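Local coordinates for protein acetyl xylan esterase (Geobacillus stearothermophilus, PDB 5BN1) that removes acetyl side groups from the xylose backbone units of xylan and xylo-oligosaccharides as a serine esterase of the GDSL family, working as a doughnut-shaped homooctamer, at residues 135-147 with 184-196. The protein carries 1 engineered substitution. Residues are numbered along the deposited sequence; the frame is centred on the assembly and turned at random.
Sequences TPFYIEGNEQDPM and YPAALAWDRVHPS
The loop of this SGNH esterase that carries the inferred charge-relay pair D191 and H194, whose NE2 hydrogen-bonds S15, the inferred nucleophile, packs against the loop between strand 130-134 and helix 146-165. One backbone bond joins them: I139 N donates to R192 O at 2.8 Å, nearly straight at 167°. The I139 side chain enters the bend of the second loop, CD1 against A189 CB and P195 CB, CG2 against L188 CD1. R192 CG and P185 CB each pack at 3.1 Å on I139 O, which is buried without a hydrogen-bond partner in the model. The R192 chain, bent at chi3 (-81°), ends beside two acids, both met by NH1. It donates to E140 OE1 at 2.9 Å, a bent bond on the anti side but 31° out of the carboxylate plane; D145 OD2 makes a longer salt bridge, 3.6 Å, and water 2 links it to NH2. Y138 OH lies 3.0 Å from R192 CZ, over one guanidinium face, and hydrogen-bonds Y184 of a second subunit, which also bonds D145. Water 1 connects that hydroxyl to D191 O. M147 CG lies over one face of the Y138 ring, and V193 CG2 meets its edge at 4.0 Å. A leucine in place of R192 would probably leave E140 and D145 without their shared cation and weaken the tie between the loops. In an Asx turn D191 OD1 accepts from V193 N, and also from H194 N; OD2 takes H194 ND1 at 2.7 Å. The salt-bridge network thus sits at the subunit interface, next to the aspartate of the probable triad, and probably helps fix this loop.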
loop_
_atom_site.group_PDB
_atom_site.type_symbol
_atom_site.label_atom_id
_atom_site.label_comp_id
_atom_site.label_asym_id
_atom_site.label_seq_id
_atom_site.Cartn_x
_atom_site.Cartn_y
_atom_site.Cartn_z
ATOM N N THR A 135 36.874 4.746 -13.227
ATOM C CA THR A 135 36.707 3.565 -14.112
ATOM C C THR A 135 35.407 2.844 -13.718
ATOM O O THR A 135 35.020 2.927 -12.530
ATOM C CB THR A 135 37.814 2.512 -14.061
ATOM O OG1 THR A 135 37.993 1.951 -12.732
ATOM C CG2 THR A 135 39.177 3.174 -14.392
ATOM N N PRO A 136 34.728 2.249 -14.657
ATOM C CA PRO A 136 33.815 1.148 -14.256
ATOM C C PRO A 136 34.620 0.076 -13.562
ATOM O O PRO A 136 35.867 0.003 -13.466
ATOM C CB PRO A 136 33.196 0.784 -15.585
ATOM C CG PRO A 136 34.378 0.838 -16.577
ATOM C CD PRO A 136 34.996 2.131 -16.147
ATOM N N PHE A 137 33.903 -0.971 -13.078
ATOM C CA PHE A 137 34.514 -2.067 -12.410
ATOM C C PHE A 137 33.584 -3.305 -12.521
ATOM O O PHE A 137 32.407 -3.157 -12.850
ATOM C CB PHE A 137 34.732 -1.758 -10.869
ATOM C CG PHE A 137 33.485 -1.469 -10.088
ATOM C CD1 PHE A 137 32.763 -2.551 -9.625
ATOM C CD2 PHE A 137 33.020 -0.194 -9.889
ATOM C CE1 PHE A 137 31.543 -2.301 -8.966
ATOM C CE2 PHE A 137 31.847 0.063 -9.262
ATOM C CZ PHE A 137 31.086 -0.990 -8.830
ATOM N N TYR A 138 34.192 -4.426 -12.187
ATOM C CA TYR A 138 33.446 -5.705 -12.116
ATOM C C TYR A 138 34.045 -6.446 -10.987
ATOM O O TYR A 138 35.276 -6.631 -10.928
ATOM C CB TYR A 138 33.471 -6.452 -13.416
ATOM C CG TYR A 138 32.541 -7.640 -13.520
ATOM C CD1 TYR A 138 31.195 -7.485 -13.282
ATOM C CD2 TYR A 138 32.992 -8.863 -13.964
ATOM C CE1 TYR A 138 30.313 -8.517 -13.435
ATOM C CE2 TYR A 138 32.089 -9.922 -14.104
ATOM C CZ TYR A 138 30.770 -9.723 -13.870
ATOM O OH TYR A 138 29.914 -10.808 -14.088
ATOM N N ILE A 139 33.185 -6.864 -10.020
ATOM C CA ILE A 139 33.745 -7.433 -8.818
ATOM C C ILE A 139 33.977 -8.915 -9.033
ATOM O O ILE A 139 33.160 -9.810 -8.775
ATOM C CB ILE A 139 32.799 -7.139 -7.604
ATOM C CG1 ILE A 139 32.559 -5.674 -7.479
ATOM C CG2 ILE A 139 33.397 -7.779 -6.312
ATOM C CD1 ILE A 139 31.515 -5.257 -6.433
ATOM N N GLU A 140 35.154 -9.231 -9.617
ATOM C CA GLU A 140 35.492 -10.552 -10.121
ATOM C C GLU A 140 37.019 -10.578 -10.201
ATOM O O GLU A 140 37.570 -9.680 -10.874
ATOM C CB GLU A 140 34.881 -10.761 -11.573
ATOM C CG GLU A 140 35.404 -11.987 -12.239
ATOM C CD GLU A 140 35.263 -13.227 -11.421
ATOM O OE1 GLU A 140 34.093 -13.596 -11.030
ATOM O OE2 GLU A 140 36.310 -13.888 -11.071
ATOM N N GLY A 141 37.703 -11.429 -9.461
ATOM C CA GLY A 141 39.163 -11.426 -9.422
ATOM C C GLY A 141 39.823 -12.168 -10.547
ATOM O O GLY A 141 41.045 -11.972 -10.755
ATOM N N ASN A 142 39.083 -12.947 -11.292
ATOM C CA ASN A 142 39.676 -13.677 -12.467
ATOM C C ASN A 142 39.719 -12.779 -13.668
ATOM O O ASN A 142 38.701 -12.492 -14.292
ATOM C CB ASN A 142 38.966 -14.972 -12.760
ATOM C CG ASN A 142 39.534 -15.718 -13.968
ATOM O OD1 ASN A 142 40.624 -15.375 -14.423
ATOM N ND2 ASN A 142 38.781 -16.633 -14.515
ATOM N N GLU A 143 40.945 -12.331 -14.050
ATOM C CA GLU A 143 41.135 -11.426 -15.153
ATOM C C GLU A 143 40.705 -12.037 -16.460
ATOM O O GLU A 143 40.440 -11.243 -17.391
ATOM C CB GLU A 143 42.621 -11.045 -15.302
ATOM C CG GLU A 143 43.134 -10.181 -14.222
ATOM C CD GLU A 143 44.663 -9.906 -14.311
ATOM O OE1 GLU A 143 45.326 -10.427 -15.224
ATOM O OE2 GLU A 143 45.145 -9.301 -13.375
ATOM N N GLN A 144 40.597 -13.347 -16.549
ATOM C CA GLN A 144 40.201 -14.001 -17.779
ATOM C C GLN A 144 38.676 -14.298 -17.849
ATOM O O GLN A 144 38.157 -14.794 -18.841
ATOM C CB GLN A 144 40.952 -15.303 -17.983
ATOM C CG GLN A 144 42.456 -14.986 -18.343
ATOM C CD GLN A 144 42.721 -13.760 -19.332
ATOM O OE1 GLN A 144 42.212 -13.668 -20.495
ATOM N NE2 GLN A 144 43.461 -12.776 -18.824
ATOM N N ASP A 145 37.939 -13.937 -16.768
ATOM C CA ASP A 145 36.486 -14.026 -16.930
ATOM C C ASP A 145 36.138 -13.044 -18.049
ATOM O O ASP A 145 36.575 -11.904 -18.050
ATOM C CB ASP A 145 35.789 -13.582 -15.613
ATOM C CG ASP A 145 34.268 -13.477 -15.732
ATOM O OD1 ASP A 145 33.812 -12.436 -16.125
ATOM O OD2 ASP A 145 33.664 -14.525 -15.474
ATOM N N PRO A 146 35.305 -13.448 -19.010
ATOM C CA PRO A 146 35.101 -12.578 -20.125
ATOM C C PRO A 146 34.644 -11.194 -19.854
ATOM O O PRO A 146 35.073 -10.191 -20.416
ATOM C CB PRO A 146 34.035 -13.339 -20.976
ATOM C CG PRO A 146 34.250 -14.738 -20.668
ATOM C CD PRO A 146 34.732 -14.777 -19.222
ATOM N N MET A 147 33.706 -11.035 -18.898
ATOM C CA MET A 147 33.154 -9.708 -18.624
ATOM C C MET A 147 34.228 -8.883 -17.824
ATOM O O MET A 147 34.281 -7.677 -18.037
ATOM C CB MET A 147 31.833 -9.756 -17.833
ATOM C CG MET A 147 31.331 -8.402 -17.540
ATOM S SD MET A 147 29.571 -8.403 -17.066
ATOM C CE MET A 147 29.440 -6.788 -16.380
ATOM N N TYR A 184 35.849 -13.649 -1.727
ATOM C CA TYR A 184 35.173 -14.093 -2.946
ATOM C C TYR A 184 34.175 -12.999 -3.300
ATOM O O TYR A 184 33.550 -12.345 -2.476
ATOM C CB TYR A 184 34.428 -15.419 -2.653
ATOM C CG TYR A 184 33.839 -16.038 -3.903
ATOM C CD1 TYR A 184 34.581 -16.743 -4.839
ATOM C CD2 TYR A 184 32.479 -15.893 -4.140
ATOM C CE1 TYR A 184 33.999 -17.242 -5.996
ATOM C CE2 TYR A 184 31.907 -16.412 -5.269
ATOM C CZ TYR A 184 32.636 -17.105 -6.206
ATOM O OH TYR A 184 31.985 -17.576 -7.311
ATOM N N PRO A 185 33.892 -12.830 -4.629
ATOM C CA PRO A 185 33.003 -11.705 -4.975
ATOM C C PRO A 185 31.616 -11.645 -4.273
ATOM O O PRO A 185 31.155 -10.566 -3.965
ATOM C CB PRO A 185 32.899 -11.921 -6.487
ATOM C CG PRO A 185 34.196 -12.446 -6.941
ATOM C CD PRO A 185 34.503 -13.452 -5.833
ATOM N N ALA A 186 30.993 -12.795 -4.100
ATOM C CA ALA A 186 29.664 -12.814 -3.491
ATOM C C ALA A 186 29.625 -12.211 -2.091
ATOM O O ALA A 186 28.596 -11.789 -1.648
ATOM C CB ALA A 186 29.187 -14.220 -3.412
ATOM N N ALA A 187 30.786 -12.145 -1.425
ATOM C CA ALA A 187 30.877 -11.466 -0.121
ATOM C C ALA A 187 30.688 -9.952 -0.204
ATOM O O ALA A 187 30.305 -9.312 0.800
ATOM C CB ALA A 187 32.152 -11.842 0.591
ATOM N N LEU A 188 30.952 -9.380 -1.380
ATOM C CA LEU A 188 30.753 -7.985 -1.648
ATOM C C LEU A 188 29.518 -7.706 -2.522
ATOM O O LEU A 188 28.861 -6.651 -2.372
ATOM C CB LEU A 188 31.975 -7.414 -2.383
ATOM C CG LEU A 188 33.273 -7.364 -1.541
ATOM C CD1 LEU A 188 34.433 -7.087 -2.518
ATOM C CD2 LEU A 188 33.128 -6.278 -0.510
ATOM N N ALA A 189 29.197 -8.585 -3.479
ATOM C CA ALA A 189 28.137 -8.366 -4.420
ATOM C C ALA A 189 27.728 -9.671 -5.074
ATOM O O ALA A 189 28.465 -10.305 -5.843
ATOM C CB ALA A 189 28.529 -7.361 -5.539
ATOM N N TRP A 190 26.518 -10.137 -4.746
ATOM C CA TRP A 190 26.010 -11.316 -5.379
ATOM C C TRP A 190 26.073 -11.233 -6.927
ATOM O O TRP A 190 26.395 -12.258 -7.532
ATOM C CB TRP A 190 24.586 -11.639 -4.993
ATOM C CG TRP A 190 24.393 -12.391 -3.702
ATOM C CD1 TRP A 190 25.312 -12.718 -2.776
ATOM C CD2 TRP A 190 23.115 -12.902 -3.251
ATOM N NE1 TRP A 190 24.672 -13.444 -1.746
ATOM C CE2 TRP A 190 23.362 -13.573 -2.039
ATOM C CE3 TRP A 190 21.845 -12.893 -3.781
ATOM C CZ2 TRP A 190 22.327 -14.205 -1.339
ATOM C CZ3 TRP A 190 20.761 -13.514 -3.021
ATOM C CH2 TRP A 190 21.071 -14.187 -1.883
ATOM N N ASP A 191 25.755 -10.074 -7.486
ATOM C CA ASP A 191 25.710 -10.012 -8.964
ATOM C C ASP A 191 27.041 -9.421 -9.494
ATOM O O ASP A 191 27.088 -9.208 -10.710
ATOM C CB ASP A 191 24.513 -9.147 -9.387
ATOM C CG ASP A 191 24.567 -7.739 -8.989
ATOM O OD1 ASP A 191 25.613 -7.209 -8.509
ATOM O OD2 ASP A 191 23.493 -7.041 -9.123
ATOM N N ARG A 192 28.046 -9.260 -8.672
ATOM C CA ARG A 192 29.335 -8.725 -9.082
ATOM C C ARG A 192 29.310 -7.304 -9.491
ATOM O O ARG A 192 30.386 -6.869 -10.018
ATOM C CB ARG A 192 30.104 -9.687 -10.042
ATOM C CG ARG A 192 30.400 -11.052 -9.439
ATOM C CD ARG A 192 31.109 -11.986 -10.390
ATOM N NE ARG A 192 30.129 -12.620 -11.321
ATOM C CZ ARG A 192 30.465 -13.299 -12.425
ATOM N NH1 ARG A 192 31.734 -13.502 -12.644
ATOM N NH2 ARG A 192 29.579 -13.828 -13.233
ATOM N N VAL A 193 28.245 -6.576 -9.305
ATOM C CA VAL A 193 28.136 -5.192 -9.668
ATOM C C VAL A 193 27.709 -4.327 -8.507
ATOM O O VAL A 193 28.359 -3.333 -8.196
ATOM C CB VAL A 193 27.224 -5.014 -10.853
ATOM C CG1 VAL A 193 26.918 -3.547 -11.107
ATOM C CG2 VAL A 193 27.883 -5.690 -12.076
ATOM N N HIS A 194 26.555 -4.639 -7.873
ATOM C CA HIS A 194 25.925 -3.826 -6.883
ATOM C C HIS A 194 26.396 -4.274 -5.504
ATOM O O HIS A 194 25.968 -5.352 -5.042
ATOM C CB HIS A 194 24.427 -3.991 -6.947
ATOM C CG HIS A 194 23.858 -3.499 -8.245
ATOM N ND1 HIS A 194 23.504 -4.321 -9.239
ATOM C CD2 HIS A 194 23.664 -2.227 -8.693
ATOM C CE1 HIS A 194 22.987 -3.619 -10.235
ATOM N NE2 HIS A 194 23.150 -2.351 -9.960
ATOM N N PRO A 195 27.253 -3.522 -4.864
ATOM C CA PRO A 195 27.866 -4.000 -3.658
ATOM C C PRO A 195 27.171 -3.602 -2.340
ATOM O O PRO A 195 26.283 -2.769 -2.340
ATOM C CB PRO A 195 29.279 -3.446 -3.696
ATOM C CG PRO A 195 29.065 -2.191 -4.272
ATOM C CD PRO A 195 27.900 -2.260 -5.279
ATOM N N SER A 196 27.620 -4.304 -1.328
ATOM C CA SER A 196 27.243 -3.987 0.047
ATOM C C SER A 196 27.774 -2.604 0.438
ATOM O O SER A 196 28.571 -1.906 -0.281
ATOM C CB SER A 196 27.917 -4.900 1.057
ATOM O OG SER A 196 29.294 -4.950 0.958
HETATM O O HOH W 1 27.045 -10.456 -13.398
HETATM O O HOH W 2 31.187 -15.679 -14.859
#